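Local coordinates for protein BugD (Bordetella pertussis Tohama I, PDB 2F5X) that binds aspartic acid as a periplasmic solute receptor of the tripartite tricarboxylate transporter family, probably handing it on for uptake, at residues Y14-N20 and D73-I77; I140-G146 and L166-Y171; T174-M178 and M189-N195. All coordinates share one frame; numbering follows the deposited sequence.

How the contacts relate
Three contacts sample one mixed sheet, one near the N-terminus and two at the aspartic acid site. Contact 1 lies on the opposite side of the chain's centre from contact 2, their centres 36 Å apart. From contact 3 it is separated by 29 Å between centres and about 16 Å between nearest atoms. The centres of contacts 2 and 3 are 12 Å apart, and these two touch: strand 141-144 neighbours strand 188-192, and Tyr171 CD2 packs on Ala177 CB at 3.6 Å. Both reach the ligand, contact 2 through Ala145 and contact 3 through Thr174 and Gln192, whereas contact 1 ties strand starts remote from the pocket.

Contact 1 (Y14-N20 and D73-I77); sequences YPERPVN and DGYSI
Asn20 and Ser76 pair in parallel where two strands begin, the backbone of Asn20 being gripped by Tyr75 O, which accepts from Asn20 N, and by Ile77 N, which donates to Asn20 O at 2.8 Å. Ahead of this pair the chain from Tyr14 to Pro18 wraps round the ring of Tyr75. The guanidinium of Arg17 lies flat on one face, a stacked cation-pi contact in which Arg17 CZ lies 3.9 Å from the centroid of the Tyr75 ring and the planes are 23° apart; Tyr14 CE1 comes over the opposite face. The two tyrosine rings meet obliquely, with Tyr14 CD1 3.6 Å from Tyr75 CZ. At the ring edge, Glu16 N donates to Tyr75 OH at 2.9 Å, a nearly straight bond that pins the phenol end. Tyr14 has its CG anti to the backbone N (chi1 174°), which carries the ring across to Gly74, where Tyr14 OH donates to Gly74 O at 2.7 Å from above the carbonyl plane. Asp73 also stands at the edge of the Tyr75 ring: its OD1 takes the N-H of Tyr75 in an Asx turn, while Asp73 OD2 forms a long salt bridge of 3.6 Å with Arg17 NH2, reinforced by two waters that each join the same pair of atoms. Along the strands, Val19 CG1 packs on Ile77 CD1. The contact thus opens the parallel pair 19-23 with 76-81 of the mixed sheet, far from the ligand. Strand 50-54 flanks Val19 and Asn20 through Val51, Leu255 of helix 249-263 covers Tyr14 and Ile77, and Leu46 of helix 30-46 rests on Pro15 and Val19.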
loop_
_atom_site.group_PDB
_atom_site.type_symbol
_atom_site.label_atom_id
_atom_site.label_comp_id
_atom_site.label_asym_id
_atom_site.label_seq_id
_atom_site.Cartn_x
_atom_site.Cartn_y
_atom_site.Cartn_z
ATOM N N TYR A 14 29.370 -7.887 -3.902
ATOM C CA TYR A 14 28.069 -7.186 -3.663
ATOM C C TYR A 14 27.548 -7.380 -2.224
ATOM O O TYR A 14 27.552 -8.500 -1.720
ATOM C CB TYR A 14 27.007 -7.667 -4.668
ATOM C CG TYR A 14 25.642 -7.092 -4.366
ATOM C CD1 TYR A 14 25.253 -5.862 -4.889
ATOM C CD2 TYR A 14 24.749 -7.765 -3.529
ATOM C CE1 TYR A 14 24.011 -5.316 -4.589
ATOM C CE2 TYR A 14 23.504 -7.226 -3.222
ATOM C CZ TYR A 14 23.144 -6.008 -3.759
ATOM O OH TYR A 14 21.915 -5.481 -3.452
ATOM N N PRO A 15 27.067 -6.322 -1.564
ATOM C CA PRO A 15 27.128 -4.937 -2.046
ATOM C C PRO A 15 28.395 -4.226 -1.574
ATOM O O PRO A 15 28.836 -4.424 -0.435
ATOM C CB PRO A 15 25.899 -4.298 -1.392
ATOM C CG PRO A 15 25.733 -5.049 -0.098
ATOM C CD PRO A 15 26.351 -6.419 -0.278
ATOM N N GLU A 16 28.963 -3.402 -2.443
ATOM C CA GLU A 16 30.198 -2.694 -2.113
ATOM C C GLU A 16 29.956 -1.208 -1.868
ATOM O O GLU A 16 30.891 -0.457 -1.570
ATOM C CB GLU A 16 31.267 -2.925 -3.187
ATOM C CG GLU A 16 30.901 -2.451 -4.585
ATOM C CD GLU A 16 31.940 -2.839 -5.624
ATOM O OE1 GLU A 16 32.281 -4.041 -5.727
ATOM O OE2 GLU A 16 32.420 -1.938 -6.346
ATOM N N ARG A 17 28.692 -0.803 -1.991
ATOM C CA ARG A 17 28.241 0.551 -1.689
ATOM C C ARG A 17 26.752 0.484 -1.311
ATOM O O ARG A 17 26.114 -0.559 -1.500
ATOM C CB ARG A 17 28.481 1.496 -2.881
ATOM C CG ARG A 17 27.665 1.187 -4.126
ATOM C CD ARG A 17 28.127 1.934 -5.366
ATOM N NE ARG A 17 27.212 1.747 -6.493
ATOM C CZ ARG A 17 27.475 1.004 -7.564
ATOM N NH1 ARG A 17 28.629 0.357 -7.672
ATOM N NH2 ARG A 17 26.577 0.902 -8.533
ATOM N N PRO A 18 26.199 1.562 -0.757
ATOM C CA PRO A 18 24.786 1.558 -0.351
ATOM C C PRO A 18 23.805 1.160 -1.463
ATOM O O PRO A 18 24.035 1.431 -2.646
ATOM C CB PRO A 18 24.553 3.001 0.103
ATOM C CG PRO A 18 25.910 3.435 0.581
ATOM C CD PRO A 18 26.854 2.846 -0.429
ATOM N N VAL A 19 22.731 0.495 -1.050
ATOM C CA VAL A 19 21.667 0.047 -1.951
ATOM C C VAL A 19 20.505 1.021 -1.848
ATOM O O VAL A 19 20.026 1.306 -0.743
ATOM C CB VAL A 19 21.194 -1.371 -1.577
ATOM C CG1 VAL A 19 19.974 -1.795 -2.407
ATOM C CG2 VAL A 19 22.328 -2.376 -1.750
ATOM N N ASN A 20 20.057 1.524 -2.995
ATOM C CA ASN A 20 18.900 2.424 -3.033
ATOM C C ASN A 20 17.609 1.645 -3.108
ATOM O O ASN A 20 17.448 0.793 -3.990
ATOM C CB ASN A 20 18.985 3.375 -4.224
ATOM C CG ASN A 20 20.198 4.295 -4.156
ATOM O OD1 ASN A 20 20.916 4.472 -5.147
ATOM N ND2 ASN A 20 20.429 4.886 -2.991
ATOM N N ASP A 73 22.027 -4.057 -11.324
ATOM C CA ASP A 73 23.243 -4.370 -10.578
ATOM C C ASP A 73 23.021 -4.653 -9.095
ATOM O O ASP A 73 23.979 -4.962 -8.373
ATOM C CB ASP A 73 24.298 -3.269 -10.769
ATOM C CG ASP A 73 23.791 -1.889 -10.406
ATOM O OD1 ASP A 73 22.739 -1.762 -9.728
ATOM O OD2 ASP A 73 24.407 -0.857 -10.751
ATOM N N GLY A 74 21.772 -4.543 -8.642
ATOM C CA GLY A 74 21.438 -4.761 -7.243
ATOM C C GLY A 74 21.494 -3.508 -6.381
ATOM O O GLY A 74 21.167 -3.553 -5.189
ATOM N N TYR A 75 21.902 -2.391 -6.972
ATOM C CA TYR A 75 21.988 -1.134 -6.221
ATOM C C TYR A 75 20.734 -0.268 -6.340
ATOM O O TYR A 75 20.636 0.780 -5.709
ATOM C CB TYR A 75 23.274 -0.367 -6.566
ATOM C CG TYR A 75 24.502 -1.165 -6.186
ATOM C CD1 TYR A 75 24.894 -1.286 -4.846
ATOM C CD2 TYR A 75 25.242 -1.838 -7.151
ATOM C CE1 TYR A 75 26.015 -2.040 -4.485
ATOM C CE2 TYR A 75 26.360 -2.594 -6.805
ATOM C CZ TYR A 75 26.739 -2.691 -5.472
ATOM O OH TYR A 75 27.842 -3.441 -5.135
ATOM N N SER A 76 19.774 -0.731 -7.138
ATOM C CA SER A 76 18.442 -0.135 -7.178
ATOM C C SER A 76 17.407 -1.229 -6.997
ATOM O O SER A 76 17.308 -2.147 -7.817
ATOM C CB SER A 76 18.196 0.591 -8.498
ATOM O OG SER A 76 19.174 1.590 -8.712
ATOM N N ILE A 77 16.645 -1.132 -5.916
ATOM C CA ILE A 77 15.577 -2.094 -5.655
ATOM C C ILE A 77 14.270 -1.369 -5.385
ATOM O O ILE A 77 14.265 -0.166 -5.080
ATOM C CB ILE A 77 15.950 -3.076 -4.508
ATOM C CG1 ILE A 77 16.120 -2.337 -3.176
ATOM C CG2 ILE A 77 17.210 -3.853 -4.873
ATOM C CD1 ILE A 77 16.431 -3.261 -1.978
HETATM O O HOH W 1 24.130 1.808 -9.961
HETATM O O HOH W 2 27.203 -1.489 -10.502
HETATM O O HOH W 3 21.780 2.929 -7.616
#

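Contact 2 (I140-G146 and L166-Y171); sequences ISLANAG and LLTIPY. With ASP (aspartic acid), chain D.
The side-chain amide of Asn144 wedges against the partner strand, ND2 of Asn144 lying 3.3 Å from Thr168 CG2 and its OD1 beside CA and CB of Pro170. With chi1 at 65°, CG sits between the backbone N and the carbonyl carbon, which brings the amide across to that strand. Asn144 OD1 also accepts from Gly146 N, two residues on, at 2.9 Å, closing an Asx turn at the end of strand 141-144 that holds Ala145, a residue of the pocket. The backbone of Asn144 meanwhile carries two strand bonds, its N donating to Ile169 O and Asn144 O accepting from Tyr171 N at 2.8 Å; the same O lies in the plane of the Tyr171 ring, at its edge. Further back, Leu142 is bonded through both its N and its O to strand 167-170, Leu142 N donating to Leu167 O at 2.9 Å and Leu142 O accepting from Ile169 N. On the face bearing Leu142 and Thr168, those two side chains run side by side, and Leu166 CD1 approaches Leu142 CB at 4.2 Å; the Thr168 hydroxyl is turned back to donate to Leu166 O. The other face brings Ser141 CB against Ile169 CD1 and Ala143 CB against Tyr171 CE2, at 3.9 Å each. A water spans the start of the pair, from Ile140 O to Leu167 N. Within the turn, Ala145 CB lies 3.8 Å from CG of the bound aspartic acid, as part of the pocket wall. Strands 141-144 and 167-170 are the two parallel strands of a beta-alpha-beta unit whose helix 150-162 covers Leu142 and Leu166 through Val159; strand 188-192 flanks strand 141-144, and Tyr171 OH bonds Asp180 of helix 174-182.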
loop_
_atom_site.group_PDB
_atom_site.type_symbol
_atom_site.label_atom_id
_atom_site.label_comp_id
_atom_site.label_asym_id
_atom_site.label_seq_id
_atom_site.Cartn_x
_atom_site.Cartn_y
_atom_site.Cartn_z
ATOM N N ILE A 140 -19.049 16.093 -0.726
ATOM C CA ILE A 140 -17.994 15.275 -0.116
ATOM C C ILE A 140 -16.828 14.966 -1.050
ATOM O O ILE A 140 -17.029 14.551 -2.196
ATOM C CB ILE A 140 -18.580 13.954 0.458
ATOM C CG1 ILE A 140 -19.626 14.270 1.543
ATOM C CG2 ILE A 140 -17.464 13.087 1.036
ATOM C CD1 ILE A 140 -20.491 13.074 1.958
ATOM N N SER A 141 -15.608 15.141 -0.541
ATOM C CA SER A 141 -14.405 14.813 -1.301
ATOM C C SER A 141 -13.709 13.581 -0.736
ATOM O O SER A 141 -13.598 13.404 0.489
ATOM C CB SER A 141 -13.424 15.996 -1.303
ATOM O OG SER A 141 -13.092 16.376 0.019
ATOM N N LEU A 142 -13.242 12.737 -1.650
ATOM C CA LEU A 142 -12.508 11.534 -1.309
ATOM C C LEU A 142 -11.061 11.729 -1.746
ATOM O O LEU A 142 -10.811 12.169 -2.867
ATOM C CB LEU A 142 -13.123 10.337 -2.046
ATOM C CG LEU A 142 -12.403 8.988 -1.972
ATOM C CD1 LEU A 142 -12.544 8.383 -0.580
ATOM C CD2 LEU A 142 -12.970 8.047 -3.029
ATOM N N ALA A 143 -10.117 11.408 -0.861
ATOM C CA ALA A 143 -8.698 11.492 -1.190
ATOM C C ALA A 143 -8.142 10.118 -1.535
ATOM O O ALA A 143 -8.533 9.123 -0.928
ATOM C CB ALA A 143 -7.920 12.075 -0.005
ATOM N N ASN A 144 -7.230 10.067 -2.507
ATOM C CA ASN A 144 -6.387 8.880 -2.701
ATOM C C ASN A 144 -4.980 9.281 -3.156
ATOM O O ASN A 144 -4.682 10.472 -3.303
ATOM C CB ASN A 144 -7.030 7.852 -3.651
ATOM C CG ASN A 144 -7.188 8.366 -5.084
ATOM O OD1 ASN A 144 -6.376 9.148 -5.578
ATOM N ND2 ASN A 144 -8.241 7.907 -5.759
ATOM N N ALA A 145 -4.120 8.290 -3.368
ATOM C CA ALA A 145 -2.735 8.555 -3.750
ATOM C C ALA A 145 -2.503 8.271 -5.246
ATOM O O ALA A 145 -1.406 7.867 -5.657
ATOM C CB ALA A 145 -1.756 7.754 -2.849
ATOM N N GLY A 146 -3.552 8.497 -6.038
ATOM C CA GLY A 146 -3.504 8.376 -7.496
ATOM C C GLY A 146 -3.984 7.021 -7.982
ATOM O O GLY A 146 -3.971 6.054 -7.221
ATOM N N LEU A 166 -17.992 10.355 -6.325
ATOM C CA LEU A 166 -17.487 11.459 -5.495
ATOM C C LEU A 166 -16.341 12.201 -6.160
ATOM O O LEU A 166 -15.500 11.587 -6.811
ATOM C CB LEU A 166 -16.959 10.923 -4.149
ATOM C CG LEU A 166 -17.950 10.216 -3.215
ATOM C CD1 LEU A 166 -17.247 9.772 -1.923
ATOM C CD2 LEU A 166 -19.130 11.118 -2.896
ATOM N N LEU A 167 -16.297 13.515 -5.950
ATOM C CA LEU A 167 -15.082 14.298 -6.186
ATOM C C LEU A 167 -13.914 13.548 -5.565
ATOM O O LEU A 167 -13.953 13.203 -4.376
ATOM C CB LEU A 167 -15.203 15.673 -5.527
ATOM C CG LEU A 167 -13.938 16.534 -5.419
ATOM C CD1 LEU A 167 -13.343 16.816 -6.798
ATOM C CD2 LEU A 167 -14.282 17.839 -4.696
ATOM N N THR A 168 -12.892 13.272 -6.372
ATOM C CA THR A 168 -11.771 12.455 -5.924
ATOM C C THR A 168 -10.479 13.203 -6.164
ATOM O O THR A 168 -10.188 13.607 -7.292
ATOM C CB THR A 168 -11.768 11.106 -6.659
ATOM O OG1 THR A 168 -12.995 10.410 -6.377
ATOM C CG2 THR A 168 -10.674 10.186 -6.084
ATOM N N ILE A 169 -9.704 13.386 -5.100
ATOM C CA ILE A 169 -8.498 14.196 -5.173
ATOM C C ILE A 169 -7.267 13.307 -5.015
ATOM O O ILE A 169 -7.078 12.701 -3.955
ATOM C CB ILE A 169 -8.509 15.300 -4.082
ATOM C CG1 ILE A 169 -9.781 16.158 -4.175
ATOM C CG2 ILE A 169 -7.247 16.168 -4.193
ATOM C CD1 ILE A 169 -10.046 16.998 -2.937
ATOM N N PRO A 170 -6.444 13.207 -6.061
ATOM C CA PRO A 170 -5.223 12.392 -6.002
ATOM C C PRO A 170 -3.990 13.152 -5.478
ATOM O O PRO A 170 -3.780 14.340 -5.804
ATOM C CB PRO A 170 -5.029 11.973 -7.462
ATOM C CG PRO A 170 -5.476 13.212 -8.235
ATOM C CD PRO A 170 -6.627 13.819 -7.394
ATOM N N TYR A 171 -3.211 12.462 -4.646
ATOM C CA TYR A 171 -1.975 12.979 -4.054
ATOM C C TYR A 171 -0.818 12.046 -4.408
ATOM O O TYR A 171 -1.046 10.930 -4.878
ATOM C CB TYR A 171 -2.113 13.039 -2.529
ATOM C CG TYR A 171 -3.141 14.033 -2.034
ATOM C CD1 TYR A 171 -2.753 15.293 -1.594
ATOM C CD2 TYR A 171 -4.499 13.704 -1.990
ATOM C CE1 TYR A 171 -3.693 16.217 -1.124
ATOM C CE2 TYR A 171 -5.447 14.620 -1.535
ATOM C CZ TYR A 171 -5.036 15.872 -1.097
ATOM O OH TYR A 171 -5.960 16.779 -0.647
HETATM N N ASP D . 1.097 3.238 0.121
HETATM C CA ASP D . 0.986 4.630 -0.408
HETATM C C ASP D . 1.946 5.578 0.293
HETATM O O ASP D . 1.719 6.803 0.320
HETATM C CB ASP D . -0.441 5.143 -0.269
HETATM C CG ASP D . -1.412 4.388 -1.140
HETATM O OD1 ASP D . -2.636 4.571 -0.941
HETATM O OD2 ASP D . -1.035 3.598 -2.044
HETATM O OXT ASP D . 2.944 5.100 0.835
HETATM O O HOH W 4 -18.450 14.665 -4.451
#

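Contact 3 (T174-M178 and M189-N195); sequences TAPAM and MCDQTTN. With ASP (aspartic acid), chain D.
The aspartic acid pocket is lined here from two sides, by the first turn of helix 174-182 and by the end of strand 188-192. Thr174 N donates to atom O of the ligand's alpha-carboxylate, and Gln192 OE1 accepts from the ligand's amino N. Behind these groups, Asp191 ties the two elements together. Its CG stands anti to the backbone N (chi1 -175°), pointing the carboxylate at the helix start, where Thr174 OG1 donates to Asp191 OD1 at 2.8 Å. The same oxygen accepts from Gln192 N, and the two donors come from opposite faces of the carboxylate plane. The other oxygen, Asp191 OD2, uses its syn lone pair for Asn195 ND2 at 2.7 Å, an almost straight bond (177°) lying in the amide plane. Three donors therefore hold the buried carboxylate, which would be expected to favour its charged form, and it probably positions both ligand-binding residues from the second shell. Asn195 ND2 also makes a weak bond to Thr174 O. Gln192, whose side chain takes the ligand's amino group, also occupies the N-cap position of helix 193-201; a ligand held at a strand end and a helix start is consistent with a periplasmic binding protein. Beside the polar cluster, two selenomethionines pack: the selenium of Met189 abuts Ala177 CB at 3.6 Å, and Met178 CE meets Met189 CE at 3.9 Å, their side chains crossing at about a right angle. Cys190 points away from helix 174-182 and forms the disulfide with Cys154 of helix 150-162.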
loop_
_atom_site.group_PDB
_atom_site.type_symbol
_atom_site.label_atom_id
_atom_site.label_comp_id
_atom_site.label_asym_id
_atom_site.label_seq_id
_atom_site.Cartn_x
_atom_site.Cartn_y
_atom_site.Cartn_z
ATOM N N THR A 174 -0.287 8.968 0.625
ATOM C CA THR A 174 -1.255 9.333 1.671
ATOM C C THR A 174 -0.670 10.140 2.821
ATOM O O THR A 174 -1.420 10.571 3.691
ATOM C CB THR A 174 -2.042 8.127 2.210
ATOM O OG1 THR A 174 -1.117 7.103 2.609
ATOM C CG2 THR A 174 -2.893 7.511 1.090
ATOM N N ALA A 175 0.643 10.369 2.831
ATOM C CA ALA A 175 1.190 11.361 3.753
ATOM C C ALA A 175 0.670 12.787 3.425
ATOM O O ALA A 175 0.067 13.430 4.295
ATOM C CB ALA A 175 2.739 11.306 3.805
ATOM N N PRO A 176 0.869 13.295 2.203
ATOM C CA PRO A 176 0.267 14.591 1.840
ATOM C C PRO A 176 -1.263 14.572 1.911
ATOM O O PRO A 176 -1.863 15.585 2.290
ATOM C CB PRO A 176 0.733 14.832 0.396
ATOM C CG PRO A 176 1.279 13.565 -0.081
ATOM C CD PRO A 176 1.711 12.764 1.118
ATOM N N ALA A 177 -1.885 13.447 1.565
ATOM C CA ALA A 177 -3.350 13.360 1.676
ATOM C C ALA A 177 -3.782 13.516 3.129
ATOM O O ALA A 177 -4.717 14.261 3.424
ATOM C CB ALA A 177 -3.857 12.063 1.102
HETATM N N MSE A 178 -3.087 12.822 4.032
HETATM C CA MSE A 178 -3.371 12.918 5.467
HETATM C C MSE A 178 -3.225 14.348 5.986
HETATM O O MSE A 178 -4.039 14.801 6.807
HETATM C CB MSE A 178 -2.469 11.980 6.279
HETATM C CG MSE A 178 -2.712 12.049 7.787
HETATM SE SE MSE A 178 -4.484 11.428 8.342
HETATM C CE MSE A 178 -4.106 9.472 8.240
HETATM N N MSE A 189 -11.211 9.246 3.409
HETATM C CA MSE A 189 -10.110 8.486 2.814
HETATM C C MSE A 189 -10.084 7.056 3.324
HETATM O O MSE A 189 -10.429 6.798 4.469
HETATM C CB MSE A 189 -8.779 9.158 3.188
HETATM C CG MSE A 189 -7.545 8.493 2.631
HETATM SE SE MSE A 189 -6.016 9.688 2.748
HETATM C CE MSE A 189 -5.561 9.621 4.655
ATOM N N CYS A 190 -9.654 6.134 2.470
ATOM C CA CYS A 190 -9.266 4.801 2.925
ATOM C C CYS A 190 -7.764 4.724 2.868
ATOM O O CYS A 190 -7.173 5.023 1.834
ATOM C CB CYS A 190 -9.850 3.733 2.009
ATOM S SG CYS A 190 -9.720 2.026 2.621
ATOM N N ASP A 191 -7.136 4.327 3.969
ATOM C CA ASP A 191 -5.665 4.397 4.061
ATOM C C ASP A 191 -5.162 3.264 4.970
ATOM O O ASP A 191 -5.939 2.680 5.740
ATOM C CB ASP A 191 -5.281 5.810 4.532
ATOM C CG ASP A 191 -3.773 6.084 4.551
ATOM O OD1 ASP A 191 -2.946 5.374 3.923
ATOM O OD2 ASP A 191 -3.342 7.074 5.173
ATOM N N GLN A 192 -3.886 2.921 4.842
ATOM C CA GLN A 192 -3.306 1.785 5.566
ATOM C C GLN A 192 -3.025 2.118 7.017
ATOM O O GLN A 192 -2.704 3.265 7.328
ATOM C CB GLN A 192 -2.021 1.347 4.891
ATOM C CG GLN A 192 -2.242 0.790 3.485
ATOM C CD GLN A 192 -0.972 0.871 2.680
ATOM O OE1 GLN A 192 -0.828 1.735 1.807
ATOM N NE2 GLN A 192 -0.038 0.004 2.987
ATOM N N THR A 193 -3.141 1.116 7.897
ATOM C CA THR A 193 -2.883 1.314 9.331
ATOM C C THR A 193 -1.456 1.774 9.654
ATOM O O THR A 193 -1.226 2.383 10.692
ATOM C CB THR A 193 -3.238 0.055 10.158
ATOM O OG1 THR A 193 -2.495 -1.077 9.675
ATOM C CG2 THR A 193 -4.709 -0.322 9.958
ATOM N N THR A 194 -0.506 1.502 8.765
ATOM C CA THR A 194 0.866 1.999 8.941
ATOM C C THR A 194 0.931 3.517 8.795
ATOM O O THR A 194 1.951 4.134 9.141
ATOM C CB THR A 194 1.798 1.370 7.903
ATOM O OG1 THR A 194 1.109 1.333 6.648
ATOM C CG2 THR A 194 2.091 -0.096 8.246
ATOM N N ASN A 195 -0.139 4.119 8.267
ATOM C CA ASN A 195 -0.254 5.580 8.224
ATOM C C ASN A 195 -1.334 6.170 9.137
ATOM O O ASN A 195 -1.226 7.334 9.573
ATOM C CB ASN A 195 -0.461 6.071 6.782
ATOM C CG ASN A 195 -0.151 7.553 6.619
ATOM O OD1 ASN A 195 0.909 8.028 7.044
ATOM N ND2 ASN A 195 -1.074 8.291 6.004
HETATM N N ASP D . 1.097 3.238 0.121
HETATM C CA ASP D . 0.986 4.630 -0.408
HETATM C C ASP D . 1.946 5.578 0.293
HETATM O O ASP D . 1.719 6.803 0.320
HETATM C CB ASP D . -0.441 5.143 -0.269
HETATM C CG ASP D . -1.412 4.388 -1.140
HETATM O OD1 ASP D . -2.636 4.571 -0.941
HETATM O OD2 ASP D . -1.035 3.598 -2.044
HETATM O OXT ASP D . 2.944 5.100 0.835
#